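Local atomic coordinates of pyridoxal kinase (Entamoeba histolytica, PDB entry 4S1H), a protein that probably catalyses the magnesium-assisted transfer of phosphate from ATP to pyridoxal, yielding pyridoxal 5'-phosphate. Residues A[7-11]-A[81-85]; A[43-47]-A[255-259]; A[93-98]-A[132-136]; A[106-112]-A[136-142]. All coordinates share one frame; numbering follows the deposited sequence.

Contact 1: A[7-11]-A[81-85]; sequences TISSY and TGYFP
The carbonyl oxygen of Ile-8 takes one hydrogen bond and one CA-H...O contact from the facing segment. Gly-82 N donates to Ile-8 O at 2.9 Å, in the carbonyl plane, and the CA-H of Thr-81 approaches Ile-8 O, with CA 3.3 Å away. These contacts belong to a parallel pairing in which Ile-8 lies level with Thr-81, their CA atoms 4.8 Å apart. One residue further on, a side chain takes over the bonding: Ser-9 OG accepts the N-H of Tyr-83 at 3.1 Å, in a fairly straight bond (161° at the hydrogen). The hydroxyl gets there because OG points opposite to the backbone N of Ser-9 (chi1 -170°), which also lays it 3.4 Å from Gly-82 CA. The connection thus continues beyond the Ile-8/Thr-81 bridge. Ser-10, a residue that binds pyridoxal 5'-phosphate in another structure of this protein, rests its CB near the Tyr-83 ring, 3.8 Å from CD2. Ile-8 CG2 meets the Phe-84 ring at CE1, 3.7 Å away, the two side chains crossing at a slant. The segments thus neighbour each other in the central sheet of the ribokinase fold. Phe-84 and Thr-81 pack against helices 87-100 and 124-133, Ser-9 touches Asn-19 of helix 18-28, and strand 33-41 lies beside strand 5-9, its Thr-38 bonding to Tyr-83 O.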
# COMPACT_ATOMS: atom_id res chain seq x y z
N THR A 7 -4.86 -9.79 3.68
CA THR A 7 -5.95 -9.09 2.99
C THR A 7 -5.74 -9.16 1.49
O THR A 7 -4.67 -8.84 0.95
CB THR A 7 -6.15 -7.65 3.50
OG1 THR A 7 -7.03 -6.95 2.61
CG2 THR A 7 -4.87 -6.91 3.61
N ILE A 8 -6.78 -9.61 0.82
CA ILE A 8 -6.78 -9.91 -0.60
C ILE A 8 -7.81 -9.02 -1.24
O ILE A 8 -9.03 -9.21 -1.03
CB ILE A 8 -7.11 -11.41 -0.83
CG1 ILE A 8 -6.11 -12.33 -0.12
CG2 ILE A 8 -7.23 -11.72 -2.32
CD1 ILE A 8 -6.48 -13.80 -0.09
N SER A 9 -7.39 -8.05 -2.02
CA SER A 9 -8.32 -7.10 -2.62
C SER A 9 -7.62 -6.28 -3.70
O SER A 9 -6.45 -6.55 -4.05
CB SER A 9 -8.94 -6.19 -1.56
OG SER A 9 -10.02 -5.43 -2.11
N SER A 10 -8.32 -5.32 -4.26
CA SER A 10 -7.87 -4.59 -5.44
C SER A 10 -6.80 -3.56 -5.10
O SER A 10 -6.59 -3.22 -3.95
CB SER A 10 -9.05 -3.85 -6.07
OG SER A 10 -9.72 -3.09 -5.07
N TYR A 11 -6.11 -3.08 -6.13
CA TYR A 11 -5.09 -2.05 -5.98
C TYR A 11 -5.25 -0.99 -7.08
O TYR A 11 -5.44 -1.35 -8.25
CB TYR A 11 -3.69 -2.67 -6.02
CG TYR A 11 -2.61 -1.64 -5.89
CD1 TYR A 11 -2.19 -1.23 -4.66
CD2 TYR A 11 -2.06 -1.04 -7.02
CE1 TYR A 11 -1.24 -0.24 -4.51
CE2 TYR A 11 -1.08 -0.06 -6.90
CZ TYR A 11 -0.66 0.31 -5.64
OH TYR A 11 0.29 1.29 -5.46
N THR A 81 -11.17 -10.29 2.65
CA THR A 81 -11.26 -10.30 1.21
C THR A 81 -12.11 -9.16 0.76
O THR A 81 -13.09 -8.76 1.46
CB THR A 81 -11.72 -11.66 0.65
OG1 THR A 81 -13.07 -11.88 1.06
CG2 THR A 81 -10.84 -12.82 1.11
N GLY A 82 -11.78 -8.62 -0.41
CA GLY A 82 -12.49 -7.53 -1.03
C GLY A 82 -12.84 -7.84 -2.46
O GLY A 82 -13.58 -8.82 -2.76
N TYR A 83 -12.32 -7.01 -3.36
CA TYR A 83 -12.67 -7.07 -4.76
C TYR A 83 -11.94 -8.18 -5.48
O TYR A 83 -10.73 -8.33 -5.28
CB TYR A 83 -12.36 -5.74 -5.46
CG TYR A 83 -12.64 -5.75 -6.93
CD1 TYR A 83 -13.94 -5.50 -7.41
CD2 TYR A 83 -11.64 -6.00 -7.86
CE1 TYR A 83 -14.21 -5.51 -8.77
CE2 TYR A 83 -11.90 -6.01 -9.21
CZ TYR A 83 -13.18 -5.76 -9.66
OH TYR A 83 -13.44 -5.76 -11.01
N PHE A 84 -12.67 -8.95 -6.29
CA PHE A 84 -12.06 -9.88 -7.23
C PHE A 84 -12.53 -9.58 -8.65
O PHE A 84 -13.72 -9.37 -8.88
CB PHE A 84 -12.42 -11.31 -6.89
CG PHE A 84 -11.92 -11.77 -5.57
CD1 PHE A 84 -10.69 -12.39 -5.45
CD2 PHE A 84 -12.73 -11.66 -4.44
CE1 PHE A 84 -10.26 -12.84 -4.22
CE2 PHE A 84 -12.31 -12.14 -3.21
CZ PHE A 84 -11.07 -12.73 -3.10
N PRO A 85 -11.61 -9.55 -9.62
CA PRO A 85 -12.00 -9.28 -11.00
C PRO A 85 -12.57 -10.50 -11.73
O PRO A 85 -13.24 -10.33 -12.76
CB PRO A 85 -10.68 -8.81 -11.65
CG PRO A 85 -9.63 -9.51 -10.90
CD PRO A 85 -10.14 -9.59 -9.49

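Contact 2: A[43-47]-A[255-259]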
# COMPACT_ATOMS: atom_id res chain seq x y z
N ASN A 43 -6.12 3.79 -11.60
CA ASN A 43 -7.09 4.56 -10.82
C ASN A 43 -8.40 3.76 -10.75
O ASN A 43 -8.52 2.72 -11.37
CB ASN A 43 -7.30 5.93 -11.48
CG ASN A 43 -7.46 5.85 -12.99
OD1 ASN A 43 -6.55 6.19 -13.76
ND2 ASN A 43 -8.63 5.36 -13.43
N HIS A 44 -9.35 4.21 -9.94
CA HIS A 44 -10.56 3.42 -9.80
C HIS A 44 -11.48 3.51 -11.03
O HIS A 44 -11.26 4.29 -11.95
CB HIS A 44 -11.26 3.67 -8.46
CG HIS A 44 -11.79 5.05 -8.29
ND1 HIS A 44 -12.74 5.59 -9.13
CD2 HIS A 44 -11.56 5.97 -7.34
CE1 HIS A 44 -13.04 6.81 -8.72
NE2 HIS A 44 -12.34 7.06 -7.64
N THR A 45 -12.50 2.64 -11.03
CA THR A 45 -13.37 2.41 -12.20
C THR A 45 -14.32 3.58 -12.52
O THR A 45 -14.92 3.66 -13.60
CB THR A 45 -14.12 1.07 -12.02
OG1 THR A 45 -14.70 1.02 -10.72
CG2 THR A 45 -13.15 -0.11 -12.11
N GLY A 46 -14.49 4.48 -11.55
CA GLY A 46 -15.14 5.79 -11.76
C GLY A 46 -14.60 6.75 -12.82
O GLY A 46 -15.34 7.63 -13.27
N TYR A 47 -13.33 6.62 -13.21
CA TYR A 47 -12.76 7.49 -14.21
C TYR A 47 -13.07 6.98 -15.63
O TYR A 47 -13.34 5.78 -15.80
CB TYR A 47 -11.23 7.59 -14.03
CG TYR A 47 -10.82 8.27 -12.72
CD1 TYR A 47 -10.73 7.54 -11.52
CD2 TYR A 47 -10.55 9.62 -12.67
CE1 TYR A 47 -10.36 8.14 -10.32
CE2 TYR A 47 -10.19 10.23 -11.47
CZ TYR A 47 -10.09 9.49 -10.31
OH TYR A 47 -9.77 10.10 -9.11
N THR A 255 -15.97 14.17 -5.03
CA THR A 255 -16.48 12.81 -4.81
C THR A 255 -15.57 11.78 -5.49
O THR A 255 -15.76 10.58 -5.27
CB THR A 255 -17.94 12.66 -5.28
OG1 THR A 255 -18.06 13.09 -6.63
CG2 THR A 255 -18.86 13.50 -4.39
N ALA A 256 -14.59 12.25 -6.27
CA ALA A 256 -13.64 11.40 -6.98
C ALA A 256 -12.86 10.51 -6.00
O ALA A 256 -12.78 9.29 -6.20
CB ALA A 256 -12.67 12.24 -7.82
N GLU A 257 -12.30 11.13 -4.95
CA GLU A 257 -11.45 10.44 -3.96
C GLU A 257 -11.68 10.93 -2.54
O GLU A 257 -11.79 12.14 -2.31
CB GLU A 257 -9.97 10.66 -4.29
CG GLU A 257 -9.54 10.20 -5.67
CD GLU A 257 -9.52 8.70 -5.89
OE1 GLU A 257 -9.69 7.86 -4.94
OE2 GLU A 257 -9.25 8.35 -7.06
N ILE A 258 -11.80 9.98 -1.60
CA ILE A 258 -11.95 10.32 -0.18
C ILE A 258 -10.64 10.84 0.38
O ILE A 258 -9.55 10.45 -0.09
CB ILE A 258 -12.47 9.14 0.68
CG1 ILE A 258 -11.56 7.92 0.58
CG2 ILE A 258 -13.92 8.82 0.30
CD1 ILE A 258 -11.90 6.81 1.53
N ASN A 259 -10.76 11.75 1.34
CA ASN A 259 -9.60 12.47 1.89
C ASN A 259 -8.88 11.69 3.02
O ASN A 259 -8.60 12.23 4.09
CB ASN A 259 -10.07 13.84 2.37
CG ASN A 259 -8.94 14.81 2.59
OD1 ASN A 259 -7.82 14.61 2.12
ND2 ASN A 259 -9.24 15.90 3.27
O HOH W 1 -8.49 6.00 -8.03
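His-44 and Tyr-47 reach across to adjoining residues of segment 255-259, one to a backbone carbonyl and one to a carboxylate. His-44 NE2 donates to Ala-256 O at 2.7 Å, nearly straight (168°), with the oxygen at the edge of the imidazole and close to its plane. Tyr-47 OH gives an equally short bond, 2.7 Å, to Glu-257 OE2, which it meets on the anti side of the carboxylate. The same oxygen receives a water at 2.7 Å, and this water in turn accepts from His-44 N at 2.8 Å, so Glu-257 OE2 is tied to both ends of the turn. The imidazole also lies beside that carboxylate, with His-44 CD2 3.3 Å from Glu-257 OE2. In the fold, the loop between strands 33-41 and 52-54 here meets the loop after helix 234-250. A type I beta turn from His-44 to Tyr-47 makes the arrangement possible: it doubles the chain back so that Tyr-47 CE1 sits 3.4 Å above one face of the His-44 ring, displaced toward its rim. Thr-45, in the same turn, binds pyridoxal 5'-phosphate in another structure of the protein. In the next shell, Gly-46 N makes a weak bond to His-44 ND1, consistent with a proton on NE2 and with a fixed ring flip. A bend at chi2 (-70°) turns the Glu-257 carboxylate back toward His-44 and Tyr-47, and OE1 accepts from Phe-16 N. Asn-43 ND2 ties to His-44 O and Val-49 O, while Asn-43 OD1 is hydrogen-bonded to Asn-70 and Ser-66 of the second subunit.

Contact 3: A[93-98]-A[132-136]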
# COMPACT_ATOMS: atom_id res chain seq x y z
N THR A 93 -9.04 -18.56 -3.68
CA THR A 93 -9.09 -17.98 -2.35
C THR A 93 -9.84 -18.89 -1.38
O THR A 93 -9.42 -19.04 -0.24
CB THR A 93 -9.70 -16.58 -2.38
OG1 THR A 93 -8.81 -15.70 -3.08
CG2 THR A 93 -9.95 -16.05 -0.98
N ILE A 94 -10.96 -19.47 -1.80
CA ILE A 94 -11.69 -20.42 -0.95
C ILE A 94 -10.75 -21.52 -0.47
O ILE A 94 -10.76 -21.85 0.70
CB ILE A 94 -12.94 -20.99 -1.64
CG1 ILE A 94 -14.05 -19.92 -1.73
CG2 ILE A 94 -13.48 -22.22 -0.91
CD1 ILE A 94 -15.13 -20.26 -2.71
N ASN A 95 -9.94 -22.08 -1.39
CA ASN A 95 -8.98 -23.11 -1.01
C ASN A 95 -8.01 -22.61 0.04
O ASN A 95 -7.73 -23.33 0.99
CB ASN A 95 -8.19 -23.60 -2.21
CG ASN A 95 -9.04 -24.29 -3.25
OD1 ASN A 95 -10.03 -24.93 -2.94
ND2 ASN A 95 -8.61 -24.17 -4.51
N ARG A 96 -7.52 -21.39 -0.14
CA ARG A 96 -6.52 -20.81 0.79
C ARG A 96 -7.17 -20.50 2.13
O ARG A 96 -6.58 -20.80 3.16
CB ARG A 96 -5.93 -19.54 0.21
CG ARG A 96 -5.20 -19.75 -1.11
CD ARG A 96 -4.03 -20.70 -1.02
NE ARG A 96 -3.48 -20.98 -2.36
CZ ARG A 96 -2.23 -21.35 -2.61
NH1 ARG A 96 -1.36 -21.49 -1.62
NH2 ARG A 96 -1.84 -21.58 -3.87
N VAL A 97 -8.43 -20.03 2.12
CA VAL A 97 -9.18 -19.78 3.36
C VAL A 97 -9.37 -21.01 4.20
O VAL A 97 -9.16 -20.98 5.43
CB VAL A 97 -10.57 -19.19 3.05
CG1 VAL A 97 -11.47 -19.17 4.30
CG2 VAL A 97 -10.44 -17.81 2.47
N LYS A 98 -9.81 -22.08 3.56
CA LYS A 98 -9.98 -23.35 4.22
C LYS A 98 -8.68 -23.80 4.87
O LYS A 98 -8.69 -24.22 6.02
CB LYS A 98 -10.48 -24.43 3.25
CG LYS A 98 -11.96 -24.28 2.94
CD LYS A 98 -12.56 -25.52 2.28
CE LYS A 98 -12.16 -25.63 0.82
NZ LYS A 98 -12.67 -26.90 0.23
N GLU A 132 -20.37 -18.59 -2.59
CA GLU A 132 -19.65 -19.68 -1.93
C GLU A 132 -18.63 -19.16 -0.94
O GLU A 132 -18.54 -19.67 0.16
CB GLU A 132 -19.01 -20.62 -2.96
CG GLU A 132 -19.99 -21.45 -3.79
CD GLU A 132 -21.01 -22.24 -2.96
OE1 GLU A 132 -20.60 -22.91 -1.98
OE2 GLU A 132 -22.22 -22.20 -3.28
N LEU A 133 -17.88 -18.13 -1.32
CA LEU A 133 -16.89 -17.57 -0.40
C LEU A 133 -17.49 -17.07 0.93
O LEU A 133 -16.94 -17.30 1.98
CB LEU A 133 -16.11 -16.43 -1.09
CG LEU A 133 -14.98 -15.80 -0.27
CD1 LEU A 133 -13.95 -16.83 0.17
CD2 LEU A 133 -14.32 -14.69 -1.05
N ILE A 134 -18.63 -16.40 0.88
CA ILE A 134 -19.21 -15.83 2.09
C ILE A 134 -19.54 -16.88 3.15
O ILE A 134 -19.59 -16.56 4.33
CB ILE A 134 -20.46 -14.95 1.82
CG1 ILE A 134 -21.57 -15.72 1.07
CG2 ILE A 134 -20.07 -13.69 1.05
CD1 ILE A 134 -22.92 -15.04 1.06
N LYS A 135 -19.74 -18.12 2.73
CA LYS A 135 -20.10 -19.19 3.65
C LYS A 135 -18.99 -19.52 4.63
O LYS A 135 -19.26 -20.16 5.65
CB LYS A 135 -20.54 -20.45 2.90
CG LYS A 135 -21.79 -20.24 2.06
CD LYS A 135 -22.23 -21.54 1.42
CE LYS A 135 -23.43 -21.34 0.53
NZ LYS A 135 -23.75 -22.60 -0.18
N TYR A 136 -17.76 -19.10 4.33
CA TYR A 136 -16.64 -19.31 5.22
C TYR A 136 -16.38 -18.14 6.18
O TYR A 136 -15.57 -18.26 7.07
CB TYR A 136 -15.37 -19.63 4.39
CG TYR A 136 -15.56 -20.86 3.51
CD1 TYR A 136 -15.33 -22.15 4.01
CD2 TYR A 136 -16.04 -20.74 2.22
CE1 TYR A 136 -15.53 -23.27 3.21
CE2 TYR A 136 -16.24 -21.85 1.42
CZ TYR A 136 -15.99 -23.12 1.91
OH TYR A 136 -16.19 -24.21 1.09
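This is an apolar helix-to-helix contact on one side of the central sheet, joining helix 87-100 to segment 132-136, at the C-terminal part of helix 124-133. The backbones come closest at Ile-94 and Leu-133, whose CA atoms are 6.0 Å apart. Ile-94 touches three residues: its CG1 slides past Leu-133, 3.6 Å from CD1, while its CD1 reaches Glu-132 CB at 3.9 Å. The remaining branch, CG2, lies opposite the backbone N and meets the CE2 side of the Tyr-136 ring at 3.6 Å. Both helices are the crossing elements of beta-alpha-beta units: helix 87-100 connects strand 78-81 to strand 107-110, and helix 124-133 leads on to strand 139-140, which puts them side by side on the same face. One turn after Ile-94, the aliphatic stem of Lys-98 comes over the same side of the ring, toward CE1, with Lys-98 CG 3.7 Å from Tyr-136 CE1. Val-97 CG1 packs at the base of the side chain, 3.9 Å from Tyr-136 CB. Toward the sheet, Thr-93, Val-97 and Leu-133 settle on strand residues: Thr-81 under Thr-93 and Leu-133, Phe-108 under Val-97 and Leu-133. The hydroxyl of Thr-93 is hydrogen-bonded to Leu-89 O within its own helix.

Contact 4: A[106-112]-A[136-142]; sequences VYFLCDP and YADIITP. With MG (magnesium ion), chain D.
Strands 107-110 and 139-140 run parallel, Leu-109 level with Ile-139 and Cys-110 with Ile-140, and are stitched by Cys-110 N to Ile-139 O and by Thr-141 N to Cys-110 O. Before the strand proper begins, Asp-138 makes a reciprocal pair with Phe-108: its OD2 takes the Phe-108 N-H at 2.8 Å, almost straight (170°), while Asp-138 N donates to Phe-108 O at 2.8 Å. The carboxylate thus stands where a strand would offer a carbonyl. Lys-101 forms a salt bridge to the same OD2 and bonds to Val-106 O, which probably eases the closeness of these two acceptors. Asp-138 CB also rides over one face of the Tyr-107 ring in a CH-pi contact, 4.1 Å from the centroid, and Ala-137 CB lies over one face of the Phe-108 ring. Further along, Leu-109 and Ile-139 lie side by side, Leu-109 CG 3.8 Å from Ile-139 CG2.

At the other end of the pair the magnesium ion is bound by Asp-111 OD1 at 2.0 Å and Thr-141 O at 2.1 Å, with four waters completing six ligands. Thr-141 OG1 gives a 2.7 Å bond to Asp-111 OD1, from well above the carboxylate plane (60° out of it). With Asp-111 CG opposite its backbone N (chi1 -170°), the carboxylate reaches the ion. One of the metal-bound waters also donates to Pro-112 O. The Asp-111 side chain is about 6 Å from the bound ADP. With two protein ligands, the ion is fixed to the strand ends yet stays mostly hydrated, and the Thr-141 hydroxyl probably steadies the carboxylate's orientation.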
# COMPACT_ATOMS: atom_id res chain seq x y z
N VAL A 106 -9.00 -18.28 12.87
CA VAL A 106 -8.78 -17.13 12.02
C VAL A 106 -10.14 -16.46 11.82
O VAL A 106 -11.08 -17.10 11.37
CB VAL A 106 -8.16 -17.52 10.67
CG1 VAL A 106 -7.96 -16.31 9.76
CG2 VAL A 106 -6.83 -18.23 10.91
N TYR A 107 -10.23 -15.20 12.19
CA TYR A 107 -11.43 -14.40 11.99
C TYR A 107 -11.44 -13.85 10.55
O TYR A 107 -10.58 -13.06 10.16
CB TYR A 107 -11.46 -13.27 13.02
CG TYR A 107 -12.74 -12.44 13.08
CD1 TYR A 107 -13.82 -12.82 13.88
CD2 TYR A 107 -12.85 -11.24 12.36
CE1 TYR A 107 -14.98 -12.04 13.94
CE2 TYR A 107 -14.01 -10.46 12.41
CZ TYR A 107 -15.06 -10.86 13.20
OH TYR A 107 -16.20 -10.09 13.26
N PHE A 108 -12.43 -14.26 9.76
CA PHE A 108 -12.52 -13.88 8.36
C PHE A 108 -13.65 -12.90 8.14
O PHE A 108 -14.83 -13.23 8.34
CB PHE A 108 -12.64 -15.13 7.51
CG PHE A 108 -12.91 -14.91 6.04
CD1 PHE A 108 -12.51 -13.75 5.36
CD2 PHE A 108 -13.60 -15.89 5.32
CE1 PHE A 108 -12.77 -13.60 4.00
CE2 PHE A 108 -13.81 -15.74 3.96
CZ PHE A 108 -13.40 -14.60 3.30
N LEU A 109 -13.29 -11.67 7.79
CA LEU A 109 -14.22 -10.65 7.34
C LEU A 109 -14.24 -10.66 5.83
O LEU A 109 -13.24 -10.32 5.18
CB LEU A 109 -13.80 -9.26 7.87
CG LEU A 109 -14.75 -8.08 7.62
CD1 LEU A 109 -14.34 -6.92 8.51
CD2 LEU A 109 -14.81 -7.63 6.18
N CYS A 110 -15.36 -11.04 5.24
CA CYS A 110 -15.56 -11.04 3.81
C CYS A 110 -16.33 -9.80 3.44
O CYS A 110 -17.48 -9.61 3.87
CB CYS A 110 -16.29 -12.31 3.35
SG CYS A 110 -16.54 -12.40 1.57
N ASP A 111 -15.71 -8.92 2.67
CA ASP A 111 -16.39 -7.73 2.17
C ASP A 111 -16.70 -7.98 0.70
O ASP A 111 -15.84 -7.80 -0.15
CB ASP A 111 -15.43 -6.55 2.31
CG ASP A 111 -16.08 -5.24 2.07
OD1 ASP A 111 -17.32 -5.14 2.21
OD2 ASP A 111 -15.33 -4.25 1.82
N PRO A 112 -17.91 -8.43 0.39
CA PRO A 112 -18.25 -8.73 -0.99
C PRO A 112 -18.38 -7.42 -1.77
O PRO A 112 -19.14 -6.56 -1.37
CB PRO A 112 -19.56 -9.48 -0.88
CG PRO A 112 -20.20 -8.96 0.37
CD PRO A 112 -19.07 -8.51 1.28
N TYR A 136 -17.76 -19.10 4.33
CA TYR A 136 -16.64 -19.31 5.22
C TYR A 136 -16.38 -18.14 6.18
O TYR A 136 -15.57 -18.26 7.07
CB TYR A 136 -15.37 -19.63 4.39
CG TYR A 136 -15.56 -20.86 3.51
CD1 TYR A 136 -15.33 -22.15 4.01
CD2 TYR A 136 -16.04 -20.74 2.22
CE1 TYR A 136 -15.53 -23.27 3.21
CE2 TYR A 136 -16.24 -21.85 1.42
CZ TYR A 136 -15.99 -23.12 1.91
OH TYR A 136 -16.19 -24.21 1.09
N ALA A 137 -17.10 -17.04 6.03
CA ALA A 137 -16.85 -15.82 6.79
C ALA A 137 -17.43 -15.82 8.19
O ALA A 137 -18.52 -16.36 8.45
CB ALA A 137 -17.38 -14.61 6.02
N ASP A 138 -16.72 -15.18 9.10
CA ASP A 138 -17.21 -14.89 10.43
C ASP A 138 -18.15 -13.68 10.45
O ASP A 138 -19.05 -13.59 11.28
CB ASP A 138 -16.02 -14.71 11.34
CG ASP A 138 -15.21 -15.99 11.49
OD1 ASP A 138 -15.67 -16.89 12.26
OD2 ASP A 138 -14.21 -16.15 10.77
N ILE A 139 -17.93 -12.75 9.53
CA ILE A 139 -18.73 -11.56 9.35
C ILE A 139 -18.65 -11.14 7.89
O ILE A 139 -17.57 -11.25 7.24
CB ILE A 139 -18.27 -10.45 10.30
CG1 ILE A 139 -19.14 -9.21 10.17
CG2 ILE A 139 -16.80 -10.09 10.04
CD1 ILE A 139 -18.89 -8.19 11.24
N ILE A 140 -19.75 -10.62 7.37
CA ILE A 140 -19.76 -10.06 6.04
C ILE A 140 -20.25 -8.63 6.08
O ILE A 140 -21.10 -8.30 6.92
CB ILE A 140 -20.53 -10.92 5.02
CG1 ILE A 140 -22.04 -10.98 5.32
CG2 ILE A 140 -19.97 -12.34 4.99
CD1 ILE A 140 -22.81 -11.59 4.17
N THR A 141 -19.78 -7.79 5.15
CA THR A 141 -20.07 -6.34 5.15
C THR A 141 -20.60 -5.81 3.80
O THR A 141 -20.01 -4.85 3.22
CB THR A 141 -18.82 -5.54 5.59
OG1 THR A 141 -17.74 -5.89 4.72
CG2 THR A 141 -18.40 -5.88 6.99
N PRO A 142 -21.66 -6.41 3.27
CA PRO A 142 -22.23 -5.90 2.03
C PRO A 142 -23.01 -4.60 2.24
O PRO A 142 -23.59 -4.38 3.31
CB PRO A 142 -23.24 -6.99 1.67
CG PRO A 142 -23.73 -7.48 3.00
CD PRO A 142 -22.49 -7.48 3.86
MG MG D . -18.64 -3.65 2.10
O HOH W 2 -13.24 -17.90 13.57
O HOH W 3 -17.19 -2.34 1.05
O HOH W 4 -19.30 -4.29 0.35
O HOH W 5 -17.75 -2.74 4.03
O HOH W 6 -20.02 -2.13 2.15

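Contacts 1, 3 and 4 form one continuous block. The strand ends of contact 1 bond to those of contact 4, with Thr-81 O 2.9 Å from Asp-111 N, a probable hydrogen bond. Contact 3, centred 10 Å from contact 4, backs both: Phe-84 and Phe-108 rest against Leu-133, and Tyr-136 belongs to contacts 3 and 4 alike. The magnesium ion sits at the carboxyl ends of the strands of contact 4, with Gly-82 of contact 1 about 8 Å away. Contact 2 stands apart, its centre 25 Å from that of contact 4, yet the Thr-45 side chain is about 6 Å from that of Tyr-83. Ser-10 and Thr-45 both bind pyridoxal 5'-phosphate in another structure, consistent with a shared substrate pocket.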